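Local coordinates for protein hydrogenase maturation factor (PDB 3VTH) that probably transfers the carbamoyl group of carbamoyl phosphate, at the expense of ATP, to the C-terminal cysteine of HypE during [NiFe]-hydrogenase maturation, at residues Y131-C136 against N358-V363; Y151-T156 against F161-K166; L308-I313 against R383-A388. All blocks are in the same frame, centred on the assembly; numbering follows the deposited sequence.

After the acylphosphatase domain the chain enters the first zinc finger, where 131-136 opens contact 1. Contact 2 closes a very short loop, with four residues between its segments, and ties 151-156 to the start of the second finger at 161-166. It lies nested inside the much longer loop that contact 1 closes at 358-363, with 221 residues between its segments, tying the first finger to the YrdC-like domain. Contact 3 opens at 308-313, before contact 1 has closed, and shuts at 383-388, so these two cross; it ties the start of helix 312-320 to the loop after strand 377-378. Contact 1 touches both others, through Pro132 on Pro312 and Asn359 on Phe161.

Contact 1 of 3, residues Y131-C136 against N358-V363; sequences YPFINC and NNRDIV. With ZN (zinc ion), chain C.
Aromatic packing supplies most of the interface: the ring of Phe133 reaches across to Asn358 and Arg360, and the two segments together bury 176 Å². Its CZ lies 3.4 Å from Asn358 CB, with ring and amide planes turned 81° apart. Arg360 is met differently. Its NH2 comes to the ring edge, near the ring plane, 3.6 Å from Phe133 CD1, while that same carbon sits over one guanidinium face, offset toward the rim. With the two planes at 83°, this is an edge-on approach of the ring to the cation's face, and no stack results.

Polar contacts across the interface run through water. One water donates to Phe133 O and accepts from Arg360 NH1 at 2.8 Å, lying in the guanidinium plane at its edge; it also takes a weak bond from Asn135 ND2. A second water is held only weakly by Asn135 ND2 and Arg360 NH1. The arginine reaches this site because its chain runs straight through chi2 and then bends at chi3 (56°).

Within 358-363, Asn358 OD1 accepts from Arg360 N at 2.9 Å, in the carbonyl plane and on a lone pair. This Asx turn fixes the amide that Phe133 packs against. On the other side, a type I beta turn from Tyr131 to Ile134 presents Phe133, closed by a weak bond from Ile134 N to Tyr131 O.

One residue after Asn135, Cys136 SG binds zinc at 2.3 Å, and Cys114, Cys117 and Cys139 complete the site. Leu193 also touches Phe133, and Lys221 NZ bonds to the carbonyls of Asn358 and Arg360. The contact thus docks a four-cysteine HypF zinc finger against the loop that follows strand 354-358 of the YrdC-like domain.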
loop_
_atom_site.group_PDB
_atom_site.type_symbol
_atom_site.label_atom_id
_atom_site.label_comp_id
_atom_site.label_asym_id
_atom_site.label_seq_id
_atom_site.Cartn_x
_atom_site.Cartn_y
_atom_site.Cartn_z
ATOM N N TYR A 131 19.954 -17.962 -14.405
ATOM C CA TYR A 131 20.058 -16.580 -14.854
ATOM C C TYR A 131 19.269 -15.640 -13.910
ATOM O O TYR A 131 18.046 -15.748 -13.793
ATOM C CB TYR A 131 19.623 -16.454 -16.325
ATOM C CG TYR A 131 19.542 -15.040 -16.846
ATOM C CD1 TYR A 131 18.369 -14.564 -17.407
ATOM C CD2 TYR A 131 20.646 -14.180 -16.788
ATOM C CE1 TYR A 131 18.281 -13.267 -17.908
ATOM C CE2 TYR A 131 20.556 -12.866 -17.268
ATOM C CZ TYR A 131 19.380 -12.430 -17.829
ATOM O OH TYR A 131 19.274 -11.148 -18.305
ATOM N N PRO A 132 19.981 -14.734 -13.211
ATOM C CA PRO A 132 19.409 -13.958 -12.093
ATOM C C PRO A 132 18.397 -12.902 -12.520
ATOM O O PRO A 132 17.778 -12.277 -11.663
ATOM C CB PRO A 132 20.642 -13.266 -11.485
ATOM C CG PRO A 132 21.817 -14.021 -12.026
ATOM C CD PRO A 132 21.407 -14.420 -13.393
ATOM N N PHE A 133 18.226 -12.698 -13.831
ATOM C CA PHE A 133 17.281 -11.678 -14.318
ATOM C C PHE A 133 16.261 -12.227 -15.313
ATOM O O PHE A 133 15.650 -11.480 -16.105
ATOM C CB PHE A 133 18.039 -10.462 -14.881
ATOM C CG PHE A 133 18.946 -9.816 -13.864
ATOM C CD1 PHE A 133 18.432 -8.930 -12.923
ATOM C CD2 PHE A 133 20.286 -10.158 -13.799
ATOM C CE1 PHE A 133 19.266 -8.358 -11.951
ATOM C CE2 PHE A 133 21.128 -9.595 -12.834
ATOM C CZ PHE A 133 20.621 -8.700 -11.916
ATOM N N ILE A 134 16.061 -13.535 -15.253
ATOM C CA ILE A 134 15.052 -14.182 -16.090
ATOM C C ILE A 134 13.673 -13.525 -15.916
ATOM O O ILE A 134 13.240 -13.269 -14.793
ATOM C CB ILE A 134 15.006 -15.706 -15.852
ATOM C CG1 ILE A 134 14.154 -16.403 -16.923
ATOM C CG2 ILE A 134 14.560 -16.047 -14.404
ATOM C CD1 ILE A 134 14.348 -17.945 -16.951
ATOM N N ASN A 135 13.028 -13.200 -17.043
ATOM C CA ASN A 135 11.643 -12.702 -17.040
ATOM C C ASN A 135 11.027 -12.993 -18.412
ATOM O O ASN A 135 11.686 -13.580 -19.263
ATOM C CB ASN A 135 11.585 -11.195 -16.724
ATOM C CG ASN A 135 12.467 -10.359 -17.665
ATOM O OD1 ASN A 135 12.737 -10.737 -18.813
ATOM N ND2 ASN A 135 12.913 -9.217 -17.176
ATOM N N CYS A 136 9.781 -12.583 -18.621
ATOM C CA CYS A 136 9.099 -12.792 -19.889
ATOM C C CYS A 136 7.940 -11.801 -19.939
ATOM O O CYS A 136 7.857 -10.917 -19.091
ATOM C CB CYS A 136 8.600 -14.247 -19.994
ATOM S SG CYS A 136 7.256 -14.674 -18.853
ATOM N N ASN A 358 23.591 -4.721 -8.940
ATOM C CA ASN A 358 23.456 -5.104 -10.341
ATOM C C ASN A 358 23.463 -3.861 -11.227
ATOM O O ASN A 358 23.327 -2.738 -10.728
ATOM C CB ASN A 358 22.209 -5.985 -10.576
ATOM C CG ASN A 358 20.909 -5.218 -10.475
ATOM O OD1 ASN A 358 20.657 -4.272 -11.244
ATOM N ND2 ASN A 358 20.048 -5.644 -9.550
ATOM N N ASN A 359 23.627 -4.046 -12.535
ATOM C CA ASN A 359 23.743 -2.897 -13.419
ATOM C C ASN A 359 22.476 -2.600 -14.216
ATOM O O ASN A 359 22.555 -1.959 -15.243
ATOM C CB ASN A 359 24.970 -3.046 -14.345
ATOM C CG ASN A 359 24.891 -4.288 -15.219
ATOM O OD1 ASN A 359 24.036 -5.161 -15.017
ATOM N ND2 ASN A 359 25.761 -4.367 -16.205
ATOM N N ARG A 360 21.308 -3.052 -13.751
ATOM C CA ARG A 360 20.042 -2.626 -14.368
ATOM C C ARG A 360 19.505 -1.427 -13.589
ATOM O O ARG A 360 19.118 -1.564 -12.420
ATOM C CB ARG A 360 18.995 -3.764 -14.403
ATOM C CG ARG A 360 17.665 -3.379 -15.120
ATOM C CD ARG A 360 16.639 -4.532 -15.179
ATOM N NE ARG A 360 16.329 -5.065 -13.844
ATOM C CZ ARG A 360 15.851 -6.286 -13.611
ATOM N NH1 ARG A 360 15.609 -7.109 -14.618
ATOM N NH2 ARG A 360 15.607 -6.691 -12.369
ATOM N N ASP A 361 19.482 -0.257 -14.219
ATOM C CA ASP A 361 18.969 0.957 -13.551
ATOM C C ASP A 361 17.565 0.783 -12.997
ATOM O O ASP A 361 16.694 0.197 -13.642
ATOM C CB ASP A 361 18.970 2.158 -14.490
ATOM C CG ASP A 361 20.366 2.679 -14.775
ATOM O OD1 ASP A 361 20.459 3.667 -15.530
ATOM O OD2 ASP A 361 21.370 2.121 -14.247
ATOM N N ILE A 362 17.363 1.262 -11.773
ATOM C CA ILE A 362 16.018 1.378 -11.215
ATOM C C ILE A 362 15.621 2.813 -11.509
ATOM O O ILE A 362 16.285 3.749 -11.053
ATOM C CB ILE A 362 15.971 1.097 -9.694
ATOM C CG1 ILE A 362 16.346 -0.364 -9.411
ATOM C CG2 ILE A 362 14.552 1.453 -9.101
ATOM C CD1 ILE A 362 16.603 -0.675 -7.902
ATOM N N VAL A 363 14.574 2.978 -12.314
ATOM C CA VAL A 363 14.091 4.299 -12.672
ATOM C C VAL A 363 13.186 4.864 -11.584
ATOM O O VAL A 363 13.322 6.022 -11.193
ATOM C CB VAL A 363 13.329 4.279 -14.037
ATOM C CG1 VAL A 363 12.826 5.672 -14.380
ATOM C CG2 VAL A 363 14.279 3.731 -15.156
HETATM ZN ZN ZN C . 8.056 -15.132 -16.720
HETATM O O HOH W 1 14.004 -9.451 -14.640
HETATM O O HOH W 2 13.902 -6.152 -17.357
#

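Contact 2 of 3, residues Y151-T156 against F161-K166; sequences YDRAKT and FPMCEK. With ZN (zinc ion), chain D.
The guanidinium of Arg153 carries Met163 over one face and the carbonyl of Phe161 at its edge. The contact joins the 151-156 loop to the start of the second HypF zinc finger, a four-cysteine site of CxxC pairs. Met163 CG lies 3.5 Å above the guanidinium plane, offset toward the rim, and its closest approach is 3.6 Å to Arg153 CZ; the two side chains cross at a slant. At the edge, Phe161 O accepts from Arg153 NH2 at 2.7 Å. The N-H...O angle of 172° makes this bond nearly straight, and the oxygen lies in the guanidinium plane. The donor sits almost on the line of the C=O bond, at a C=O...N angle of 174°. Arg153 NE adds a weak second bond to the same oxygen.

Cys164, at the N-cap of helix 165-171, binds zinc through SG at 2.3 Å, together with Cys167, Cys186 and Cys189. Arg153 spans the gap because its chain, starting from the short 3-10 segment 153-154, stays extended from CG to NE. The third nitrogen, NH1, bonds to Val184 O, so the guanidinium grips two backbone carbonyls and its rotation is restrained. Asp152, the residue before, forms a salt bridge with Arg26, predicted to be an active-site residue of the acylphosphatase domain, and thereby links this loop to that domain.

Behind the arginine, the turn is secured by its own carbonyl: Arg153 O accepts from Thr156 N at 3.0 Å and from Thr156 OG1 at 2.7 Å, the hydroxyl oxygen lying 19° off the carbonyl plane.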
loop_
_atom_site.group_PDB
_atom_site.type_symbol
_atom_site.label_atom_id
_atom_site.label_comp_id
_atom_site.label_asym_id
_atom_site.label_seq_id
_atom_site.Cartn_x
_atom_site.Cartn_y
_atom_site.Cartn_z
ATOM N N TYR A 151 4.965 1.718 -23.949
ATOM C CA TYR A 151 5.924 0.725 -23.458
ATOM C C TYR A 151 6.656 0.057 -24.626
ATOM O O TYR A 151 6.032 -0.423 -25.569
ATOM C CB TYR A 151 5.212 -0.314 -22.593
ATOM C CG TYR A 151 6.069 -1.483 -22.149
ATOM C CD1 TYR A 151 6.041 -2.692 -22.842
ATOM C CD2 TYR A 151 6.895 -1.382 -21.029
ATOM C CE1 TYR A 151 6.821 -3.781 -22.435
ATOM C CE2 TYR A 151 7.674 -2.466 -20.599
ATOM C CZ TYR A 151 7.622 -3.659 -21.306
ATOM O OH TYR A 151 8.372 -4.735 -20.898
ATOM N N ASP A 152 7.987 0.089 -24.565
ATOM C CA ASP A 152 8.869 -0.602 -25.489
ATOM C C ASP A 152 10.214 -0.700 -24.782
ATOM O O ASP A 152 10.497 0.098 -23.909
ATOM C CB ASP A 152 9.061 0.209 -26.779
ATOM C CG ASP A 152 8.010 -0.097 -27.826
ATOM O OD1 ASP A 152 7.720 -1.291 -28.074
ATOM O OD2 ASP A 152 7.477 0.863 -28.406
ATOM N N ARG A 153 11.053 -1.647 -25.187
ATOM C CA ARG A 153 12.383 -1.813 -24.584
ATOM C C ARG A 153 13.179 -0.501 -24.529
ATOM O O ARG A 153 13.841 -0.218 -23.531
ATOM C CB ARG A 153 13.193 -2.863 -25.364
ATOM C CG ARG A 153 14.457 -3.385 -24.625
ATOM C CD ARG A 153 15.257 -4.223 -25.623
ATOM N NE ARG A 153 16.426 -4.899 -25.064
ATOM C CZ ARG A 153 16.428 -6.151 -24.603
ATOM N NH1 ARG A 153 15.300 -6.869 -24.571
ATOM N NH2 ARG A 153 17.558 -6.689 -24.161
ATOM N N ALA A 154 13.123 0.280 -25.613
ATOM C CA ALA A 154 13.852 1.538 -25.725
ATOM C C ALA A 154 13.436 2.580 -24.678
ATOM O O ALA A 154 14.166 3.544 -24.444
ATOM C CB ALA A 154 13.704 2.130 -27.156
ATOM N N LYS A 155 12.262 2.404 -24.071
ATOM C CA LYS A 155 11.805 3.330 -23.018
ATOM C C LYS A 155 11.852 2.688 -21.625
ATOM O O LYS A 155 11.070 3.048 -20.723
ATOM C CB LYS A 155 10.396 3.859 -23.326
ATOM C CG LYS A 155 10.327 4.688 -24.612
ATOM C CD LYS A 155 9.009 5.419 -24.738
ATOM C CE LYS A 155 8.915 6.136 -26.100
ATOM N NZ LYS A 155 9.802 7.324 -26.162
ATOM N N THR A 156 12.759 1.725 -21.461
ATOM C CA THR A 156 12.992 1.071 -20.169
ATOM C C THR A 156 14.502 1.078 -19.923
ATOM O O THR A 156 15.281 1.398 -20.830
ATOM C CB THR A 156 12.536 -0.414 -20.164
ATOM O OG1 THR A 156 13.395 -1.164 -21.030
ATOM C CG2 THR A 156 11.067 -0.584 -20.626
ATOM N N PHE A 161 20.921 -2.457 -22.842
ATOM C CA PHE A 161 21.239 -3.872 -22.990
ATOM C C PHE A 161 20.721 -4.412 -24.328
ATOM O O PHE A 161 19.711 -5.111 -24.355
ATOM C CB PHE A 161 20.617 -4.668 -21.844
ATOM C CG PHE A 161 21.228 -4.385 -20.502
ATOM C CD1 PHE A 161 22.461 -4.956 -20.145
ATOM C CD2 PHE A 161 20.580 -3.550 -19.588
ATOM C CE1 PHE A 161 23.039 -4.690 -18.905
ATOM C CE2 PHE A 161 21.151 -3.289 -18.336
ATOM C CZ PHE A 161 22.379 -3.864 -17.995
ATOM N N PRO A 162 21.400 -4.093 -25.446
ATOM C CA PRO A 162 20.921 -4.625 -26.735
ATOM C C PRO A 162 20.942 -6.157 -26.771
ATOM O O PRO A 162 21.875 -6.774 -26.251
ATOM C CB PRO A 162 21.909 -4.041 -27.755
ATOM C CG PRO A 162 23.113 -3.723 -26.981
ATOM C CD PRO A 162 22.633 -3.305 -25.608
ATOM N N MET A 163 19.914 -6.751 -27.371
ATOM C CA MET A 163 19.765 -8.208 -27.408
ATOM C C MET A 163 20.904 -8.839 -28.194
ATOM O O MET A 163 21.303 -8.323 -29.245
ATOM C CB MET A 163 18.462 -8.617 -28.108
ATOM C CG MET A 163 17.174 -8.233 -27.427
ATOM S SD MET A 163 15.762 -8.717 -28.483
ATOM C CE MET A 163 15.932 -7.610 -29.894
ATOM N N CYS A 164 21.401 -9.963 -27.685
ATOM C CA CYS A 164 22.333 -10.806 -28.425
ATOM C C CYS A 164 21.588 -11.505 -29.569
ATOM O O CYS A 164 20.349 -11.477 -29.632
ATOM C CB CYS A 164 22.967 -11.847 -27.503
ATOM S SG CYS A 164 21.816 -13.148 -26.960
ATOM N N GLU A 165 22.350 -12.131 -30.459
ATOM C CA GLU A 165 21.806 -12.850 -31.614
ATOM C C GLU A 165 20.781 -13.921 -31.216
ATOM O O GLU A 165 19.762 -14.083 -31.882
ATOM C CB GLU A 165 22.954 -13.468 -32.426
ATOM C CG GLU A 165 22.534 -14.126 -33.735
ATOM C CD GLU A 165 23.706 -14.752 -34.506
ATOM O OE1 GLU A 165 24.750 -15.092 -33.900
ATOM O OE2 GLU A 165 23.577 -14.918 -35.736
ATOM N N LYS A 166 21.044 -14.643 -30.129
ATOM C CA LYS A 166 20.117 -15.691 -29.692
ATOM C C LYS A 166 18.800 -15.127 -29.147
ATOM O O LYS A 166 17.718 -15.649 -29.443
ATOM C CB LYS A 166 20.757 -16.592 -28.639
ATOM C CG LYS A 166 21.807 -17.533 -29.183
ATOM C CD LYS A 166 21.982 -18.709 -28.228
ATOM C CE LYS A 166 23.107 -18.483 -27.239
ATOM N NZ LYS A 166 24.403 -18.942 -27.847
HETATM ZN ZN ZN D . 20.768 -12.648 -24.947
#

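Contact 3 of 3, residues L308-I313 against R383-A388; sequences LPYAPI and RARGYA
Tyr310 and Arg385 meet face to face, the guanidinium lying flat on the phenol ring. Their centres are 3.5 Å apart and the planes differ by 10°, so the groups are stacked. Arg385 CZ stands almost exactly over the ring centroid, close to the ring normal, which meets the geometry of a cation-pi interaction. The three nitrogens spread over different parts of the ring: NH2 comes closest, 3.3 Å from Tyr310 CE1, while NE lies near CE2 and NH1 near CG.

The torsions of both side chains bring the two flat groups together. The tyrosine ring is swung between its own backbone N and carbonyl carbon (chi1 62°), presenting its face to the other segment. Arg385 leaves the backbone fully extended through chi1 and chi2, then turns at chi3 (46°), which lays the guanidinium almost parallel to the ring.

The nitrogens are engaged in polar bonds as well. NH2 forms a salt bridge with Asp368 and NH1 donates to Arg281 O, so the cation is held by both stacking and polar contacts in a buried setting, and the nearby carboxylate probably helps offset its charge. At the base of the arginine, Ala384 O accepts from Tyr387 N at 3.0 Å and from Ala388 N at 2.9 Å, curling the backbone into a tight turn around Gly386.

The pair joins the segment leading into helix 312-320, which belongs to the YrdC-like domain, to the loop after strand 377-378. Nearby is Asp367, which binds magnesium in a structure of this protein, though not in this model, and the bound ATP analogue is about 10 Å from the Arg385 side chain: a buried cation-pi stack in the surroundings of the nucleotide site, without touching the analogue.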
loop_
_atom_site.group_PDB
_atom_site.type_symbol
_atom_site.label_atom_id
_atom_site.label_comp_id
_atom_site.label_asym_id
_atom_site.label_seq_id
_atom_site.Cartn_x
_atom_site.Cartn_y
_atom_site.Cartn_z
ATOM N N LEU A 308 6.971 -14.031 0.176
ATOM C CA LEU A 308 7.623 -15.118 -0.541
ATOM C C LEU A 308 8.626 -14.500 -1.516
ATOM O O LEU A 308 8.613 -13.292 -1.710
ATOM C CB LEU A 308 6.562 -15.950 -1.281
ATOM C CG LEU A 308 5.539 -16.670 -0.390
ATOM C CD1 LEU A 308 4.536 -17.479 -1.220
ATOM C CD2 LEU A 308 6.234 -17.586 0.626
ATOM N N PRO A 309 9.501 -15.319 -2.129
ATOM C CA PRO A 309 10.440 -14.807 -3.133
ATOM C C PRO A 309 9.696 -14.092 -4.269
ATOM O O PRO A 309 8.596 -14.541 -4.659
ATOM C CB PRO A 309 11.089 -16.083 -3.677
ATOM C CG PRO A 309 11.046 -17.044 -2.547
ATOM C CD PRO A 309 9.703 -16.761 -1.877
ATOM N N TYR A 310 10.264 -12.998 -4.783
ATOM C CA TYR A 310 9.617 -12.263 -5.876
ATOM C C TYR A 310 10.508 -11.982 -7.084
ATOM O O TYR A 310 10.012 -11.584 -8.150
ATOM C CB TYR A 310 8.925 -10.973 -5.383
ATOM C CG TYR A 310 9.816 -9.924 -4.754
ATOM C CD1 TYR A 310 10.014 -9.898 -3.362
ATOM C CD2 TYR A 310 10.454 -8.945 -5.539
ATOM C CE1 TYR A 310 10.829 -8.934 -2.768
ATOM C CE2 TYR A 310 11.280 -7.965 -4.952
ATOM C CZ TYR A 310 11.448 -7.965 -3.565
ATOM O OH TYR A 310 12.253 -7.025 -2.956
ATOM N N ALA A 311 11.811 -12.197 -6.931
ATOM C CA ALA A 311 12.744 -12.013 -8.034
ATOM C C ALA A 311 13.581 -13.286 -8.157
ATOM O O ALA A 311 13.694 -14.042 -7.185
ATOM C CB ALA A 311 13.621 -10.797 -7.796
ATOM N N PRO A 312 14.167 -13.540 -9.343
ATOM C CA PRO A 312 14.974 -14.761 -9.465
ATOM C C PRO A 312 16.109 -14.891 -8.447
ATOM O O PRO A 312 16.407 -16.015 -8.023
ATOM C CB PRO A 312 15.530 -14.676 -10.890
ATOM C CG PRO A 312 14.475 -13.883 -11.620
ATOM C CD PRO A 312 14.059 -12.832 -10.638
ATOM N N ILE A 313 16.745 -13.778 -8.066
ATOM C CA ILE A 313 17.812 -13.837 -7.059
ATOM C C ILE A 313 17.363 -14.462 -5.725
ATOM O O ILE A 313 18.175 -15.066 -5.023
ATOM C CB ILE A 313 18.483 -12.464 -6.791
ATOM C CG1 ILE A 313 17.440 -11.395 -6.421
ATOM C CG2 ILE A 313 19.328 -12.035 -8.016
ATOM C CD1 ILE A 313 18.022 -10.199 -5.641
ATOM N N ARG A 383 0.389 0.365 0.192
ATOM C CA ARG A 383 0.150 0.036 -1.199
ATOM C C ARG A 383 1.346 0.500 -2.013
ATOM O O ARG A 383 1.557 1.694 -2.218
ATOM C CB ARG A 383 -1.166 0.657 -1.677
ATOM C CG ARG A 383 -1.508 0.321 -3.141
ATOM C CD ARG A 383 -2.695 1.172 -3.643
ATOM N NE ARG A 383 -2.875 1.033 -5.106
ATOM C CZ ARG A 383 -3.591 0.065 -5.670
ATOM N NH1 ARG A 383 -4.203 -0.851 -4.922
ATOM N NH2 ARG A 383 -3.709 -0.004 -6.995
ATOM N N ALA A 384 2.139 -0.455 -2.467
ATOM C CA ALA A 384 3.408 -0.128 -3.129
ATOM C C ALA A 384 3.735 -1.193 -4.168
ATOM O O ALA A 384 2.905 -1.451 -5.048
ATOM C CB ALA A 384 4.546 0.059 -2.090
ATOM N N ARG A 385 4.913 -1.814 -4.102
ATOM C CA ARG A 385 5.331 -2.736 -5.176
ATOM C C ARG A 385 4.274 -3.809 -5.486
ATOM O O ARG A 385 3.720 -4.433 -4.564
ATOM C CB ARG A 385 6.677 -3.419 -4.873
ATOM C CG ARG A 385 7.130 -4.387 -6.008
ATOM C CD ARG A 385 8.444 -5.109 -5.725
ATOM N NE ARG A 385 8.525 -5.674 -4.383
ATOM C CZ ARG A 385 7.911 -6.783 -3.965
ATOM N NH1 ARG A 385 7.145 -7.514 -4.784
ATOM N NH2 ARG A 385 8.079 -7.178 -2.703
ATOM N N GLY A 386 4.002 -4.028 -6.777
ATOM C CA GLY A 386 3.030 -5.059 -7.169
ATOM C C GLY A 386 1.588 -4.577 -7.223
ATOM O O GLY A 386 0.753 -5.231 -7.854
ATOM N N TYR A 387 1.301 -3.429 -6.595
ATOM C CA TYR A 387 -0.034 -2.802 -6.636
ATOM C C TYR A 387 0.011 -1.449 -7.346
ATOM O O TYR A 387 -0.617 -1.261 -8.378
ATOM C CB TYR A 387 -0.606 -2.625 -5.219
ATOM C CG TYR A 387 -0.949 -3.924 -4.520
ATOM C CD1 TYR A 387 -2.292 -4.306 -4.330
ATOM C CD2 TYR A 387 0.065 -4.792 -4.081
ATOM C CE1 TYR A 387 -2.609 -5.509 -3.695
ATOM C CE2 TYR A 387 -0.242 -5.995 -3.450
ATOM C CZ TYR A 387 -1.577 -6.349 -3.251
ATOM O OH TYR A 387 -1.864 -7.539 -2.596
ATOM N N ALA A 388 0.744 -0.499 -6.773
ATOM C CA ALA A 388 1.031 0.747 -7.454
ATOM C C ALA A 388 1.949 0.463 -8.638
ATOM O O ALA A 388 2.842 -0.387 -8.550
ATOM C CB ALA A 388 1.687 1.747 -6.501
#